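Local coordinates for protein-glutamine gamma-glutamyltransferase (Pagrus major, PDB 1G0D) that probably catalyses the calcium-dependent cross-linking of proteins, joining peptide-bound glutamine to the amino group of lysine or of other primary amines, at residues Met156-Val161 with Tyr177-Asp182; Ala625-Ala630 with Gly657-Leu662. One frame throughout, in Å; residues are numbered along the deposited sequence.

Interaction 1: residues Met156-Val161 with Tyr177-Asp182; sequences MNEDGV and YGQFED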
loop_
_atom_site.group_PDB
_atom_site.type_symbol
_atom_site.label_atom_id
_atom_site.label_comp_id
_atom_site.label_asym_id
_atom_site.label_seq_id
_atom_site.Cartn_x
_atom_site.Cartn_y
_atom_site.Cartn_z
ATOM N N MET A 156 -11.356 5.820 -7.677
ATOM C CA MET A 156 -12.660 5.454 -7.160
ATOM C C MET A 156 -12.869 4.107 -6.516
ATOM O O MET A 156 -13.786 3.945 -5.736
ATOM C CB MET A 156 -13.678 5.662 -8.270
ATOM C CG MET A 156 -13.689 7.117 -8.730
ATOM S SD MET A 156 -14.450 8.067 -7.471
ATOM C CE MET A 156 -13.631 9.475 -7.614
ATOM N N ASN A 157 -12.047 3.121 -6.830
ATOM C CA ASN A 157 -12.246 1.817 -6.213
ATOM C C ASN A 157 -11.782 1.776 -4.751
ATOM O O ASN A 157 -10.677 2.220 -4.422
ATOM C CB ASN A 157 -11.533 0.748 -7.006
ATOM C CG ASN A 157 -11.966 -0.610 -6.574
ATOM O OD1 ASN A 157 -12.567 -0.745 -5.508
ATOM N ND2 ASN A 157 -11.683 -1.627 -7.375
ATOM N N GLU A 158 -12.624 1.266 -3.865
ATOM C CA GLU A 158 -12.269 1.229 -2.445
ATOM C C GLU A 158 -11.785 -0.139 -1.958
ATOM O O GLU A 158 -11.363 -0.292 -0.804
ATOM C CB GLU A 158 -13.457 1.656 -1.587
ATOM C CG GLU A 158 -13.800 3.147 -1.599
ATOM C CD GLU A 158 -15.113 3.435 -0.875
ATOM O OE1 GLU A 158 -16.178 2.963 -1.350
ATOM O OE2 GLU A 158 -15.079 4.113 0.174
ATOM N N ASP A 159 -11.844 -1.127 -2.839
ATOM C CA ASP A 159 -11.435 -2.477 -2.510
ATOM C C ASP A 159 -10.293 -2.855 -3.401
ATOM O O ASP A 159 -10.409 -2.780 -4.615
ATOM C CB ASP A 159 -12.583 -3.435 -2.751
ATOM C CG ASP A 159 -13.637 -3.318 -1.711
ATOM O OD1 ASP A 159 -13.319 -3.684 -0.566
ATOM O OD2 ASP A 159 -14.761 -2.853 -2.025
ATOM N N GLY A 160 -9.187 -3.252 -2.797
ATOM C CA GLY A 160 -8.034 -3.642 -3.572
ATOM C C GLY A 160 -7.561 -5.032 -3.186
ATOM O O GLY A 160 -8.217 -5.764 -2.448
ATOM N N VAL A 161 -6.428 -5.413 -3.737
ATOM C CA VAL A 161 -5.838 -6.684 -3.448
ATOM C C VAL A 161 -4.351 -6.379 -3.377
ATOM O O VAL A 161 -3.827 -5.709 -4.265
ATOM C CB VAL A 161 -6.156 -7.656 -4.604
ATOM C CG1 VAL A 161 -5.399 -8.939 -4.443
ATOM C CG2 VAL A 161 -7.635 -7.938 -4.614
ATOM N N TYR A 177 -9.702 -0.234 1.291
ATOM C CA TYR A 177 -9.075 1.079 1.370
ATOM C C TYR A 177 -10.008 2.054 2.052
ATOM O O TYR A 177 -9.558 3.015 2.671
ATOM C CB TYR A 177 -8.721 1.602 -0.009
ATOM C CG TYR A 177 -7.707 0.762 -0.713
ATOM C CD1 TYR A 177 -6.485 0.482 -0.136
ATOM C CD2 TYR A 177 -7.988 0.218 -1.965
ATOM C CE1 TYR A 177 -5.552 -0.332 -0.792
ATOM C CE2 TYR A 177 -7.096 -0.582 -2.622
ATOM C CZ TYR A 177 -5.876 -0.862 -2.039
ATOM O OH TYR A 177 -5.003 -1.668 -2.726
ATOM N N GLY A 178 -11.304 1.809 1.920
ATOM C CA GLY A 178 -12.306 2.670 2.535
ATOM C C GLY A 178 -12.068 4.170 2.479
ATOM O O GLY A 178 -12.340 4.837 3.459
ATOM N N GLN A 179 -11.574 4.727 1.366
ATOM C CA GLN A 179 -11.340 6.173 1.312
ATOM C C GLN A 179 -12.600 7.042 1.380
ATOM O O GLN A 179 -12.519 8.235 1.702
ATOM C CB GLN A 179 -10.536 6.556 0.067
ATOM C CG GLN A 179 -11.155 6.135 -1.223
ATOM C CD GLN A 179 -10.664 4.791 -1.671
ATOM O OE1 GLN A 179 -10.210 3.955 -0.859
ATOM N NE2 GLN A 179 -10.748 4.557 -2.969
ATOM N N PHE A 180 -13.766 6.458 1.112
ATOM C CA PHE A 180 -15.012 7.234 1.162
ATOM C C PHE A 180 -15.885 6.935 2.375
ATOM O O PHE A 180 -17.052 7.345 2.415
ATOM C CB PHE A 180 -15.818 7.030 -0.119
ATOM C CG PHE A 180 -15.055 7.400 -1.355
ATOM C CD1 PHE A 180 -14.272 8.562 -1.382
ATOM C CD2 PHE A 180 -15.068 6.573 -2.458
ATOM C CE1 PHE A 180 -13.517 8.885 -2.479
ATOM C CE2 PHE A 180 -14.326 6.879 -3.565
ATOM C CZ PHE A 180 -13.541 8.039 -3.580
ATOM N N GLU A 181 -15.312 6.218 3.351
ATOM C CA GLU A 181 -16.000 5.868 4.598
ATOM C C GLU A 181 -16.078 7.126 5.419
ATOM O O GLU A 181 -15.285 8.034 5.237
ATOM C CB GLU A 181 -15.242 4.786 5.357
ATOM C CG GLU A 181 -15.298 3.406 4.691
ATOM C CD GLU A 181 -16.677 2.735 4.722
ATOM O OE1 GLU A 181 -16.866 1.837 5.568
ATOM O OE2 GLU A 181 -17.561 3.077 3.903
ATOM N N ASP A 182 -17.013 7.197 6.339
ATOM C CA ASP A 182 -17.157 8.448 7.053
ATOM C C ASP A 182 -15.945 9.014 7.699
ATOM O O ASP A 182 -15.267 8.318 8.445
ATOM C CB ASP A 182 -18.227 8.353 8.115
ATOM C CG ASP A 182 -19.581 8.255 7.533
ATOM O OD1 ASP A 182 -20.559 8.329 8.297
ATOM O OD2 ASP A 182 -19.658 8.096 6.306
HETATM O O HOH W 1 -5.194 -2.759 -4.915
#
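Glu158 lays its side chain beside Gln179 and Phe180, and OE2 accepts the backbone N of Phe180 at 2.8 Å. That N-H reaches the anti side of the carboxylate, 27° out of its plane, inside the type I turn Gly178-Glu181. CG of Glu158 stands beside the backbone N and rests 3.5 Å from CD of Gln179; further out, CD packs against CD2 of Phe180, the carboxylate and ring planes 44° apart. Gln179 takes the crowded chi1 position, 57°, where its CG lies over the centre of the following Phe180 ring. From there the chain bends, and NE2 donates to Asn157 O at 2.8 Å, coming from above the carbonyl plane; Val155 O is a second acceptor. Met156 O meets the edge of the Phe180 ring, and SD of Met156 makes an oblique Met-aromatic contact, 4.0 Å from CZ of Phe180. Tyr177 N, just after strand 169-176, donates to Glu158 O, just before strand 159-164, at 2.7 Å, closing the open end of this two-stranded antiparallel hairpin. CE2 of the Tyr177 ring comes within 3.3 Å of Gly160 CA, where a side chain would clash. An alanine at Glu158 would probably leave the Phe180 N-H without its acceptor and Arg655, which salt-bridges both Glu158 OE1 and Glu181 OE2, with one carboxylate fewer. Glu158 OE2 and Glu181 OE2 lie 4.6 Å apart, and these like charges are likely to depend on the shared arginine.

Interaction 2: residues Ala625-Ala630 with Gly657-Leu662; sequences AGLLSA and GVRKLL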
loop_
_atom_site.group_PDB
_atom_site.type_symbol
_atom_site.label_atom_id
_atom_site.label_comp_id
_atom_site.label_asym_id
_atom_site.label_seq_id
_atom_site.Cartn_x
_atom_site.Cartn_y
_atom_site.Cartn_z
ATOM N N ALA A 625 -15.972 -1.715 3.068
ATOM C CA ALA A 625 -16.263 -0.345 2.638
ATOM C C ALA A 625 -17.714 -0.419 2.225
ATOM O O ALA A 625 -18.079 -1.302 1.445
ATOM C CB ALA A 625 -15.413 0.030 1.426
ATOM N N GLY A 626 -18.552 0.456 2.767
ATOM C CA GLY A 626 -19.950 0.432 2.380
ATOM C C GLY A 626 -20.828 -0.641 2.990
ATOM O O GLY A 626 -22.049 -0.579 2.829
ATOM N N LEU A 627 -20.233 -1.633 3.663
ATOM C CA LEU A 627 -20.980 -2.721 4.337
ATOM C C LEU A 627 -20.955 -2.478 5.871
ATOM O O LEU A 627 -21.998 -2.269 6.480
ATOM C CB LEU A 627 -20.375 -4.098 4.018
ATOM C CG LEU A 627 -20.519 -4.635 2.587
ATOM C CD1 LEU A 627 -20.154 -6.134 2.527
ATOM C CD2 LEU A 627 -21.948 -4.406 2.113
ATOM N N LEU A 628 -19.772 -2.536 6.495
ATOM C CA LEU A 628 -19.624 -2.241 7.922
ATOM C C LEU A 628 -18.225 -1.879 8.347
ATOM O O LEU A 628 -17.235 -2.230 7.704
ATOM C CB LEU A 628 -20.077 -3.372 8.831
ATOM C CG LEU A 628 -19.871 -4.881 8.706
ATOM C CD1 LEU A 628 -18.478 -5.267 8.702
ATOM C CD2 LEU A 628 -20.501 -5.546 9.913
ATOM N N SER A 629 -18.145 -1.149 9.438
ATOM C CA SER A 629 -16.845 -0.802 10.002
ATOM C C SER A 629 -16.326 -2.000 10.844
ATOM O O SER A 629 -17.121 -2.737 11.431
ATOM C CB SER A 629 -17.015 0.419 10.855
ATOM O OG SER A 629 -18.279 0.965 10.554
ATOM N N ALA A 630 -15.012 -2.208 10.892
ATOM C CA ALA A 630 -14.463 -3.352 11.626
ATOM C C ALA A 630 -15.302 -3.702 12.844
ATOM O O ALA A 630 -15.589 -2.852 13.689
ATOM C CB ALA A 630 -13.080 -3.074 12.047
ATOM N N GLY A 657 -24.146 -0.973 -4.069
ATOM C CA GLY A 657 -23.024 -1.295 -4.938
ATOM C C GLY A 657 -22.462 -2.700 -4.798
ATOM O O GLY A 657 -22.965 -3.504 -4.000
ATOM N N VAL A 658 -21.463 -3.019 -5.617
ATOM C CA VAL A 658 -20.807 -4.312 -5.527
ATOM C C VAL A 658 -19.740 -4.140 -4.426
ATOM O O VAL A 658 -18.743 -3.441 -4.609
ATOM C CB VAL A 658 -20.140 -4.699 -6.847
ATOM C CG1 VAL A 658 -19.451 -6.041 -6.694
ATOM C CG2 VAL A 658 -21.172 -4.741 -7.953
ATOM N N ARG A 659 -19.959 -4.761 -3.277
ATOM C CA ARG A 659 -19.046 -4.576 -2.179
ATOM C C ARG A 659 -18.408 -5.872 -1.759
ATOM O O ARG A 659 -18.864 -6.950 -2.121
ATOM C CB ARG A 659 -19.805 -3.930 -1.029
ATOM C CG ARG A 659 -20.849 -2.930 -1.502
ATOM C CD ARG A 659 -21.030 -1.801 -0.517
ATOM N NE ARG A 659 -21.132 -0.501 -1.163
ATOM C CZ ARG A 659 -20.094 0.251 -1.526
ATOM N NH1 ARG A 659 -20.285 1.423 -2.110
ATOM N NH2 ARG A 659 -18.862 -0.160 -1.312
ATOM N N LYS A 660 -17.319 -5.749 -1.019
ATOM C CA LYS A 660 -16.556 -6.904 -0.552
ATOM C C LYS A 660 -16.492 -6.947 1.000
ATOM O O LYS A 660 -16.217 -5.913 1.664
ATOM C CB LYS A 660 -15.152 -6.848 -1.176
ATOM C CG LYS A 660 -15.161 -6.786 -2.701
ATOM C CD LYS A 660 -14.658 -8.096 -3.295
ATOM C CE LYS A 660 -15.177 -8.358 -4.704
ATOM N NZ LYS A 660 -15.044 -7.116 -5.502
ATOM N N LEU A 661 -16.798 -8.119 1.571
ATOM C CA LEU A 661 -16.798 -8.284 3.025
ATOM C C LEU A 661 -15.541 -9.019 3.351
ATOM O O LEU A 661 -15.266 -10.091 2.782
ATOM C CB LEU A 661 -18.019 -9.061 3.501
ATOM C CG LEU A 661 -18.137 -9.237 5.009
ATOM C CD1 LEU A 661 -18.258 -7.899 5.718
ATOM C CD2 LEU A 661 -19.339 -10.134 5.298
ATOM N N LEU A 662 -14.764 -8.400 4.241
ATOM C CA LEU A 662 -13.460 -8.924 4.664
ATOM C C LEU A 662 -13.471 -9.452 6.105
ATOM O O LEU A 662 -14.100 -8.885 7.003
ATOM C CB LEU A 662 -12.379 -7.838 4.530
ATOM C CG LEU A 662 -11.874 -7.415 3.152
ATOM C CD1 LEU A 662 -13.000 -6.963 2.243
ATOM C CD2 LEU A 662 -10.949 -6.267 3.354
HETATM O O HOH W 2 -14.506 -3.428 1.910
#
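In the C-terminal immunoglobulin-like domain, the turn between strands 619-624 and 628-634 folds against strand 659-666, with Arg659 and Leu627 meeting across the join. The two side chains slide past each other in opposite directions: CB of Arg659 lies 3.8 Å from CG of Leu627, and CD2 of Leu627 is equally close to CD of the arginine. The arginine chain bends at chi2 and chi3, which turns the guanidinium so that Gly626 CA sits over one face, offset toward the rim. A CB on this glycine would clash with CZ of Arg659. NH2 of Arg659 gives a weak hydrogen bond to Ala625 O, 3.1 Å away. Leu627 and Leu628 form a classic beta bulge as the chain enters the edge strand of the sheet. The bulge residues make the apolar part of the contact: CD1 of Leu627 touches CB of Leu661 at 3.8 Å, the side chains crossing at about a right angle. Leu661 has CG anti to the backbone N (chi1 -178°), and its CD1 reaches CD1 of Leu628 at 4.0 Å. Phe651 touches both Leu627 and Leu628. A water donates to Lys660 O at 3.0 Å; its link to Ala625 N is doubtful.

Overall arrangement
From the N terminus, interaction 1 comes first: it closes the hairpin of strands 159-164 and 169-176, bringing the chain that leads into strand 159-164 against the loop before helix 184-193. Far along the chain, interaction 2 closes a 26-residue span within the C-terminal immunoglobulin-like domain, joining the 625-630 segment to strand 659-666. The two loops lie in series, neither nested nor crossed, yet their centres are about 9 Å apart. They meet directly where Glu181 OE2 probably accepts a hydrogen bond from Gly626 N, while Glu158 packs on Ala625 and Asp159 on Lys660. Together they seat the C-terminal domain against the hairpin and the loop after it; that loop also packs on helix 272-286, which begins with active-site Cys272.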